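ESAT-6-like protein MAB_3113 (Mycobacterium abscessus, PDB 4I0X) is of unknown function but belongs to the secreted WXG100 (ESAT-6-like) family and pairs with its partner MAB_3112 in the EsxEF complex. Local coordinates at residues L13-K27 with V73-H87. The protein carries 4 engineered substitutions. Numbering follows the deposited sequence.
Engineered in segment 73-87: Ser77 (natural residue Asn). With SO4 (sulfate ion), chain M.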
ATOM      1  N   LEU B  13      18.734  11.167  13.080  1.00 12.93           N
ATOM      2  CA  LEU B  13      18.978  10.219  11.992  1.00 17.53           C
ATOM      3  C   LEU B  13      18.442   8.840  12.348  1.00 18.42           C
ATOM      4  O   LEU B  13      17.921   8.160  11.495  1.00 11.88           O
ATOM      5  CB  LEU B  13      20.465  10.144  11.666  1.00 14.30           C
ATOM      6  CG  LEU B  13      21.038  11.479  11.188  1.00 13.73           C
ATOM      7  CD1 LEU B  13      22.570  11.417  11.036  1.00 22.60           C
ATOM      8  CD2 LEU B  13      20.438  11.814   9.921  1.00 16.62           C
ATOM      9  N   ASP B  14      18.579   8.422  13.605  1.00 13.52           N
ATOM     10  CA  ASP B  14      17.961   7.169  14.036  1.00 13.84           C
ATOM     11  C   ASP B  14      16.425   7.215  13.924  1.00 13.01           C
ATOM     12  O   ASP B  14      15.793   6.232  13.551  1.00 12.82           O
ATOM     13  CB  ASP B  14      18.410   6.775  15.433  1.00 14.97           C
ATOM     14  CG  ASP B  14      19.775   6.105  15.429  1.00 19.19           C
ATOM     15  OD1 ASP B  14      20.175   5.606  14.355  1.00 23.63           O
ATOM     16  OD2 ASP B  14      20.466   6.110  16.475  1.00 20.22           O
ATOM     17  N   HIS B  15      15.833   8.368  14.213  1.00 12.95           N
ATOM     18  CA  HIS B  15      14.401   8.543  14.085  1.00 12.73           C
ATOM     19  C   HIS B  15      13.960   8.382  12.609  1.00 11.62           C
ATOM     20  O   HIS B  15      13.024   7.645  12.295  1.00 11.35           O
ATOM     21  CB  HIS B  15      13.995   9.902  14.626  1.00 13.30           C
ATOM     22  CG  HIS B  15      12.531  10.040  14.803  1.00 13.69           C
ATOM     23  ND1 HIS B  15      11.913  11.257  14.986  1.00 14.39           N
ATOM     24  CD2 HIS B  15      11.544   9.116  14.779  1.00 13.81           C
ATOM     25  CE1 HIS B  15      10.611  11.070  15.107  1.00 14.89           C
ATOM     26  NE2 HIS B  15      10.358   9.782  14.960  1.00 14.38           N
ATOM     27  N   ILE B  16      14.689   9.011  11.701  1.00 12.63           N
ATOM     28  CA  ILE B  16      14.409   8.878  10.264  1.00 10.50           C
ATOM     29  C   ILE B  16      14.464   7.420   9.843  1.00 10.27           C
ATOM     30  O   ILE B  16      13.593   6.929   9.139  1.00 10.38           O
ATOM     31  CB  ILE B  16      15.437   9.696   9.430  1.00 10.57           C
ATOM     32  CG1 ILE B  16      15.248  11.176   9.715  1.00 13.24           C
ATOM     33  CG2 ILE B  16      15.286   9.388   7.927  1.00 12.71           C
ATOM     34  CD1 ILE B  16      16.341  12.045   9.303  1.00 11.45           C
ATOM     35  N   GLU B  17      15.527   6.741  10.257  1.00 10.75           N
ATOM     36  CA  GLU B  17      15.704   5.349   9.928  1.00 10.99           C
ATOM     37  C   GLU B  17      14.567   4.465  10.473  1.00 13.92           C
ATOM     38  O   GLU B  17      14.098   3.574   9.761  1.00 11.61           O
ATOM     39  CB  GLU B  17      17.062   4.823  10.382  1.00 12.17           C
ATOM     40  CG  GLU B  17      17.256   3.339  10.073  1.00 24.26           C
ATOM     41  CD  GLU B  17      17.112   3.028   8.567  1.00 36.83           C
ATOM     42  OE1 GLU B  17      17.362   3.937   7.731  1.00 37.96           O
ATOM     43  OE2 GLU B  17      16.735   1.882   8.224  1.00 36.59           O
ATOM     44  N   GLN B  18      14.110   4.724  11.700  1.00 11.56           N
ATOM     45  CA  GLN B  18      12.967   3.998  12.273  1.00 12.69           C
ATOM     46  C   GLN B  18      11.644   4.218  11.503  1.00 11.15           C
ATOM     47  O   GLN B  18      10.904   3.283  11.286  1.00 11.20           O
ATOM     48  CB  GLN B  18      12.812   4.323  13.784  1.00 13.12           C
ATOM     49  CG  GLN B  18      11.575   3.776  14.460  1.00 13.93           C
ATOM     50  CD  GLN B  18      11.366   2.262  14.310  1.00 21.78           C
ATOM     51  OE1 GLN B  18      10.220   1.771  14.365  1.00 18.98           O
ATOM     52  NE2 GLN B  18      12.466   1.515  14.172  1.00 15.04           N
ATOM     53  N   VAL B  19      11.362   5.451  11.100  1.00 10.62           N
ATOM     54  CA  VAL B  19      10.159   5.752  10.349  1.00 10.14           C
ATOM     55  C   VAL B  19      10.241   5.058   8.991  1.00  9.55           C
ATOM     56  O   VAL B  19       9.261   4.505   8.495  1.00 11.19           O
ATOM     57  CB  VAL B  19       9.975   7.285  10.168  1.00 10.17           C
ATOM     58  CG1 VAL B  19       8.806   7.570   9.229  1.00  9.94           C
ATOM     59  CG2 VAL B  19       9.820   7.948  11.510  1.00 12.45           C
ATOM     60  N   THR B  20      11.427   5.051   8.413  1.00 10.48           N
ATOM     61  CA  THR B  20      11.614   4.481   7.088  1.00 11.45           C
ATOM     62  C   THR B  20      11.422   2.997   7.195  1.00 16.47           C
ATOM     63  O   THR B  20      10.842   2.370   6.309  1.00 12.85           O
ATOM     64  CB  THR B  20      13.032   4.792   6.527  1.00 13.54           C
ATOM     65  OG1 THR B  20      13.271   6.196   6.647  1.00 13.82           O
ATOM     66  CG2 THR B  20      13.151   4.333   5.077  1.00 14.56           C
ATOM     67  N   SER B  21      11.900   2.441   8.300  1.00 14.70           N
ATOM     68  CA  SER B  21      11.759   1.024   8.568  1.00 13.97           C
ATOM     69  C   SER B  21      10.249   0.642   8.726  1.00 16.05           C
ATOM     70  O   SER B  21       9.812  -0.407   8.235  1.00 11.30           O
ATOM     71  CB  SER B  21      12.608   0.641   9.779  1.00 13.40           C
ATOM     72  OG  SER B  21      12.406  -0.694  10.171  1.00 29.13           O
ATOM     73  N   ARG B  22       9.454   1.522   9.329  1.00 10.68           N
ATOM     74  CA  ARG B  22       8.009   1.282   9.456  1.00 10.44           C
ATOM     75  C   ARG B  22       7.308   1.347   8.081  1.00 13.44           C
ATOM     76  O   ARG B  22       6.393   0.550   7.779  1.00 10.13           O
ATOM     77  CB  ARG B  22       7.374   2.272  10.420  1.00 10.84           C
ATOM     78  CG  ARG B  22       7.809   2.088  11.837  1.00 12.07           C
ATOM     79  CD  ARG B  22       7.149   3.114  12.763  1.00 19.19           C
ATOM     80  NE  ARG B  22       7.550   2.818  14.113  1.00 15.62           N
ATOM     81  CZ  ARG B  22       6.867   3.072  15.222  1.00 15.79           C
ATOM     82  NH1 ARG B  22       5.696   3.674  15.203  1.00 16.72           N
ATOM     83  NH2 ARG B  22       7.401   2.728  16.371  1.00 17.33           N
ATOM     84  N   ALA B  23       7.785   2.250   7.233  1.00 12.95           N
ATOM     85  CA  ALA B  23       7.268   2.379   5.867  1.00 12.44           C
ATOM     86  C   ALA B  23       7.615   1.143   5.022  1.00 13.15           C
ATOM     87  O   ALA B  23       6.855   0.746   4.163  1.00 11.94           O
ATOM     88  CB  ALA B  23       7.833   3.638   5.194  1.00 11.26           C
ATOM     89  N   ARG B  24       8.780   0.565   5.250  1.00 11.26           N
ATOM     90  CA  ARG B  24       9.163  -0.676   4.623  1.00 12.06           C
ATOM     91  C   ARG B  24       8.324  -1.883   5.113  1.00 10.09           C
ATOM     92  O   ARG B  24       7.887  -2.705   4.337  1.00 10.30           O
ATOM     93  CB  ARG B  24      10.646  -0.889   4.837  1.00 13.49           C
ATOM     94  CG  ARG B  24      11.194  -2.175   4.288  1.00 32.77           C
ATOM     95  CD  ARG B  24      12.656  -2.321   4.708  1.00 41.24           C
ATOM     96  NE  ARG B  24      13.333  -1.035   4.601  1.00 41.10           N
ATOM     97  CZ  ARG B  24      13.968  -0.398   5.577  1.00 39.64           C
ATOM     98  NH1 ARG B  24      14.087  -0.915   6.793  1.00 48.71           N
ATOM     99  NH2 ARG B  24      14.527   0.774   5.314  1.00 41.42           N
ATOM    100  N   GLY B  25       8.064  -1.939   6.400  1.00 11.25           N
ATOM    101  CA  GLY B  25       7.202  -2.933   6.985  1.00 16.41           C
ATOM    102  C   GLY B  25       5.810  -2.819   6.427  1.00 16.36           C
ATOM    103  O   GLY B  25       5.149  -3.823   6.181  1.00 18.01           O
ATOM    104  N   PHE B  26       5.369  -1.598   6.208  1.00 11.37           N
ATOM    105  CA  PHE B  26       4.041  -1.383   5.649  1.00 12.58           C
ATOM    106  C   PHE B  26       3.987  -1.865   4.194  1.00 12.24           C
ATOM    107  O   PHE B  26       3.076  -2.584   3.825  1.00 12.71           O
ATOM    108  CB  PHE B  26       3.677   0.087   5.728  1.00 14.37           C
ATOM    109  CG  PHE B  26       2.309   0.394   5.242  1.00 13.77           C
ATOM    110  CD1 PHE B  26       1.202   0.018   5.972  1.00 10.48           C
ATOM    111  CD2 PHE B  26       2.127   1.077   4.071  1.00 13.84           C
ATOM    112  CE1 PHE B  26      -0.079   0.321   5.519  1.00 14.41           C
ATOM    113  CE2 PHE B  26       0.840   1.394   3.617  1.00 23.29           C
ATOM    114  CZ  PHE B  26      -0.253   1.013   4.356  1.00 16.78           C
ATOM    115  N   LYS B  27       4.954  -1.459   3.376  1.00 12.36           N
ATOM    116  CA  LYS B  27       5.025  -1.937   2.006  1.00 16.48           C
ATOM    117  C   LYS B  27       5.035  -3.455   1.934  1.00 12.42           C
ATOM    118  O   LYS B  27       4.391  -4.037   1.080  1.00 14.20           O
ATOM    119  CB  LYS B  27       6.253  -1.346   1.282  1.00 13.74           C
ATOM    120  CG  LYS B  27       6.420  -1.800  -0.139  1.00 18.09           C
ATOM    121  CD  LYS B  27       7.206  -3.090  -0.220  1.00 22.44           C
ATOM    122  CE  LYS B  27       8.316  -2.963  -1.198  1.00 28.26           C
ATOM    123  NZ  LYS B  27       9.065  -4.250  -1.351  1.00 37.23           N
ATOM    124  N   VAL B  73       5.840   1.347  -3.983  1.00 18.65           N
ATOM    125  CA  VAL B  73       7.228   0.924  -3.894  1.00 12.73           C
ATOM    126  C   VAL B  73       8.200   2.010  -4.422  1.00 18.76           C
ATOM    127  O   VAL B  73       9.297   2.201  -3.879  1.00 17.66           O
ATOM    128  CB  VAL B  73       7.497  -0.418  -4.614  1.00 27.61           C
ATOM    129  CG1 VAL B  73       6.448  -1.460  -4.223  1.00 27.11           C
ATOM    130  CG2 VAL B  73       7.499  -0.231  -6.099  1.00 42.83           C
ATOM    131  N   GLU B  74       7.813   2.719  -5.472  1.00 14.80           N
ATOM    132  CA  GLU B  74       8.671   3.750  -6.019  1.00 15.10           C
ATOM    133  C   GLU B  74       8.825   4.895  -5.000  1.00 16.19           C
ATOM    134  O   GLU B  74       9.901   5.477  -4.853  1.00 15.10           O
ATOM    135  CB  GLU B  74       8.144   4.276  -7.361  1.00 25.41           C
ATOM    136  CG  GLU B  74       9.165   5.185  -8.081  1.00 40.79           C
ATOM    137  CD  GLU B  74       8.569   6.019  -9.214  1.00 55.44           C
ATOM    138  OE1 GLU B  74       7.395   5.796  -9.582  1.00 56.23           O
ATOM    139  OE2 GLU B  74       9.284   6.908  -9.731  1.00 61.62           O
ATOM    140  N   GLY B  75       7.741   5.216  -4.301  1.00 15.58           N
ATOM    141  CA  GLY B  75       7.782   6.215  -3.257  1.00 14.31           C
ATOM    142  C   GLY B  75       8.694   5.788  -2.128  1.00 15.06           C
ATOM    143  O   GLY B  75       9.560   6.539  -1.681  1.00 14.74           O
ATOM    144  N   LEU B  76       8.501   4.571  -1.654  1.00 16.76           N
ATOM    145  CA  LEU B  76       9.385   4.042  -0.634  1.00 10.07           C
ATOM    146  C   LEU B  76      10.861   4.092  -1.065  1.00 11.45           C
ATOM    147  O   LEU B  76      11.727   4.419  -0.248  1.00 12.73           O
ATOM    148  CB  LEU B  76       8.970   2.616  -0.251  1.00 10.66           C
ATOM    149  CG  LEU B  76       9.919   1.905   0.672  1.00 14.47           C
ATOM    150  CD1 LEU B  76       9.864   2.572   2.026  1.00 12.95           C
ATOM    151  CD2 LEU B  76       9.565   0.425   0.769  1.00 19.66           C
ATOM    152  N   SER B  77      11.140   3.764  -2.326  1.00 14.67           N
ATOM    153  CA  SER B  77      12.501   3.800  -2.875  1.00 16.37           C
ATOM    154  C   SER B  77      13.117   5.173  -2.801  1.00 14.10           C
ATOM    155  O   SER B  77      14.273   5.305  -2.466  1.00 14.53           O
ATOM    156  CB  SER B  77      12.548   3.335  -4.336  1.00 22.41           C
ATOM    157  OG  SER B  77      12.441   1.927  -4.388  1.00 35.26           O
ATOM    158  N   GLN B  78      12.314   6.191  -3.072  1.00 13.80           N
ATOM    159  CA  GLN B  78      12.745   7.561  -2.918  1.00 14.33           C
ATOM    160  C   GLN B  78      13.056   7.930  -1.459  1.00 13.33           C
ATOM    161  O   GLN B  78      14.026   8.627  -1.186  1.00 13.65           O
ATOM    162  CB  GLN B  78      11.682   8.485  -3.494  1.00 14.95           C
ATOM    163  CG  GLN B  78      12.029   9.928  -3.355  1.00 41.10           C
ATOM    164  CD  GLN B  78      11.216  10.807  -4.272  1.00 41.44           C
ATOM    165  OE1 GLN B  78      10.264  10.349  -4.927  1.00 41.79           O
ATOM    166  NE2 GLN B  78      11.588  12.083  -4.331  1.00 27.92           N
ATOM    167  N   MET B  79      12.229   7.454  -0.535  1.00 11.85           N
ATOM    168  CA  MET B  79      12.420   7.688   0.885  1.00 11.72           C
ATOM    169  C   MET B  79      13.701   7.043   1.373  1.00 14.96           C
ATOM    170  O   MET B  79      14.495   7.668   2.091  1.00 13.26           O
ATOM    171  CB  MET B  79      11.223   7.145   1.654  1.00 12.39           C
ATOM    172  CG  MET B  79       9.966   7.943   1.453  1.00 13.92           C
ATOM    173  SD  MET B  79       8.454   7.090   2.012  1.00 14.12           S
ATOM    174  CE  MET B  79       8.713   7.105   3.755  1.00 13.43           C
ATOM    175  N   GLU B  80      13.917   5.802   0.967  1.00 14.01           N
ATOM    176  CA  GLU B  80      15.161   5.115   1.279  1.00 14.22           C
ATOM    177  C   GLU B  80      16.403   5.769   0.731  1.00 12.95           C
ATOM    178  O   GLU B  80      17.377   5.893   1.455  1.00 19.81           O
ATOM    179  CB  GLU B  80      15.074   3.650   0.849  1.00 21.09           C
ATOM    180  CG  GLU B  80      14.019   2.885   1.634  1.00 20.95           C
ATOM    181  CD  GLU B  80      13.827   1.455   1.135  1.00 38.62           C
ATOM    182  OE1 GLU B  80      13.881   1.233  -0.099  1.00 42.61           O
ATOM    183  OE2 GLU B  80      13.601   0.560   1.983  1.00 43.21           O
ATOM    184  N   GLU B  81      16.411   6.212  -0.532  1.00 13.97           N
ATOM    185  CA  GLU B  81      17.565   6.958  -1.061  1.00 15.42           C
ATOM    186  C   GLU B  81      17.800   8.238  -0.259  1.00 14.99           C
ATOM    187  O   GLU B  81      18.928   8.591   0.050  1.00 15.64           O
ATOM    188  CB  GLU B  81      17.400   7.288  -2.581  1.00 16.99           C
ATOM    189  CG  GLU B  81      18.444   8.257  -3.138  1.00 45.61           C
ATOM    190  CD  GLU B  81      17.973   9.011  -4.390  1.00 57.61           C
ATOM    191  OE1 GLU B  81      17.213   8.434  -5.203  1.00 61.27           O
ATOM    192  OE2 GLU B  81      18.366  10.189  -4.560  1.00 60.19           O
ATOM    193  N   ALA B  82      16.731   8.937   0.086  1.00 14.11           N
ATOM    194  CA  ALA B  82      16.863  10.142   0.880  1.00 13.92           C
ATOM    195  C   ALA B  82      17.444   9.866   2.289  1.00 13.08           C
ATOM    196  O   ALA B  82      18.302  10.590   2.787  1.00 13.47           O
ATOM    197  CB  ALA B  82      15.529  10.821   0.976  1.00 13.50           C
ATOM    198  N   ALA B  83      16.976   8.806   2.934  1.00 12.34           N
ATOM    199  CA  ALA B  83      17.451   8.508   4.281  1.00 12.73           C
ATOM    200  C   ALA B  83      18.900   8.085   4.205  1.00 15.41           C
ATOM    201  O   ALA B  83      19.725   8.469   5.054  1.00 15.61           O
ATOM    202  CB  ALA B  83      16.617   7.429   4.898  1.00 15.49           C
ATOM    203  N   ARG B  84      19.228   7.331   3.157  1.00 15.80           N
ATOM    204  CA  ARG B  84      20.618   6.935   2.922  1.00 17.98           C
ATOM    205  C   ARG B  84      21.479   8.162   2.795  1.00 16.27           C
ATOM    206  O   ARG B  84      22.560   8.264   3.415  1.00 18.28           O
ATOM    207  CB  ARG B  84      20.737   6.107   1.651  1.00 21.13           C
ATOM    208  CG  ARG B  84      20.278   4.687   1.805  1.00 30.15           C
ATOM    209  CD  ARG B  84      20.912   3.806   0.725  1.00 31.99           C
ATOM    210  NE  ARG B  84      20.469   4.103  -0.643  1.00 34.33           N
ATOM    211  CZ  ARG B  84      19.301   3.726  -1.163  1.00 32.68           C
ATOM    212  NH1 ARG B  84      18.426   3.052  -0.432  1.00 35.55           N
ATOM    213  NH2 ARG B  84      18.998   4.032  -2.419  1.00 26.02           N
ATOM    214  N   THR B  85      21.004   9.108   1.983  1.00 18.48           N
ATOM    215  CA  THR B  85      21.715  10.363   1.773  1.00 16.70           C
ATOM    216  C   THR B  85      21.947  11.083   3.081  1.00 15.96           C
ATOM    217  O   THR B  85      22.998  11.636   3.286  1.00 17.81           O
ATOM    218  CB  THR B  85      20.964  11.327   0.818  1.00 17.24           C
ATOM    219  OG1 THR B  85      20.941  10.757  -0.472  1.00 18.41           O
ATOM    220  CG2 THR B  85      21.672  12.664   0.677  1.00 20.32           C
ATOM    221  N   ALA B  86      20.948  11.087   3.945  1.00 15.20           N
ATOM    222  CA  ALA B  86      21.072  11.731   5.240  1.00 18.76           C
ATOM    223  C   ALA B  86      22.131  11.032   6.120  1.00 29.01           C
ATOM    224  O   ALA B  86      22.824  11.724   6.856  1.00 17.98           O
ATOM    225  CB  ALA B  86      19.722  11.796   5.950  1.00 21.82           C
ATOM    226  N   HIS B  87      22.269   9.698   6.004  1.00 31.65           N
ATOM    227  CA  HIS B  87      23.205   8.890   6.818  1.00 34.16           C
ATOM    228  C   HIS B  87      24.644   8.924   6.297  1.00 34.55           C
ATOM    229  O   HIS B  87      25.511   8.332   6.903  1.00 36.39           O
ATOM    230  CB  HIS B  87      22.817   7.387   6.839  1.00 32.57           C
ATOM    231  CG  HIS B  87      21.463   7.095   7.397  1.00 38.72           C
ATOM    232  ND1 HIS B  87      20.991   7.666   8.560  1.00 50.26           N
ATOM    233  CD2 HIS B  87      20.480   6.272   6.960  1.00 45.50           C
ATOM    234  CE1 HIS B  87      19.769   7.225   8.806  1.00 47.22           C
ATOM    235  NE2 HIS B  87      19.436   6.374   7.851  1.00 50.05           N
TER
HETATM  236  S   SO4 M 201       4.663   3.904  18.606  1.00 42.49           S
HETATM  237  O1  SO4 M 201       3.723   3.856  17.494  1.00 42.70           O
HETATM  238  O2  SO4 M 201       3.954   3.646  19.854  1.00 50.93           O
HETATM  239  O3  SO4 M 201       5.669   2.878  18.420  1.00 39.55           O
HETATM  240  O4  SO4 M 201       5.343   5.218  18.721  1.00 36.88           O
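Arg24 and Glu80 form the salt bridge that joins helix segments 13-27 and 73-87. Arg24 NE lies 3.1 Å from Glu80 OE2, and the N-H points almost straight at it (169°). The oxygen sits in the guanidinium plane and is met nearly along its C-O bond. The guanidinium and carboxylate are close to coplanar. Arg24 NH2 adds a weak bond to the same oxygen. The bend at chi3 (-41°) turns the Arg24 guanidinium along its own helix, where Glu17 OE2 makes a long ion pair at its edge. Arg24 thus bridges Glu17 and Glu80 in a salt-bridge network.

Glu17 also reaches across. Glu17 OE1 accepts a hydrogen bond from His87 NE2 at 3.2 Å, on the anti side of the carboxylate and somewhat out of its plane. The edge of the His87 ring also faces the backbone of Leu13, with CE1 3.4 Å from Leu13 O.

Beside these polar pairs the helices pack mainly through aliphatic groups. Leu76 is a knob among Thr20, Ala23, Arg24 and Lys27. Leu76 CD1 meets Ala23 CB, while Leu76 CD2 lies 3.8 Å from Lys27 CB. The Lys27 chain continues over Val73 CG1. Met79 CE lies 3.9 Å from the same Ala23 CB. Further along, Ala83 CB rests on Ile16 CG2 at 3.8 Å, and Leu13 CD2 covers Ala86 CB. Thr20 lays CG2 against Glu80 CG; its OG1 donates to Ile16 O and is also hydrogen-bonded to Tyr45 of the MAB_3112 chain.

The two segments run antiparallel (162°), their axes 10.1 Å apart at closest approach. They form the end of the WXG100 helical hairpin away from its connecting turn. MAB_3112 packs alongside, its Trp37 on Ile16 and its Tyr45 on Met79.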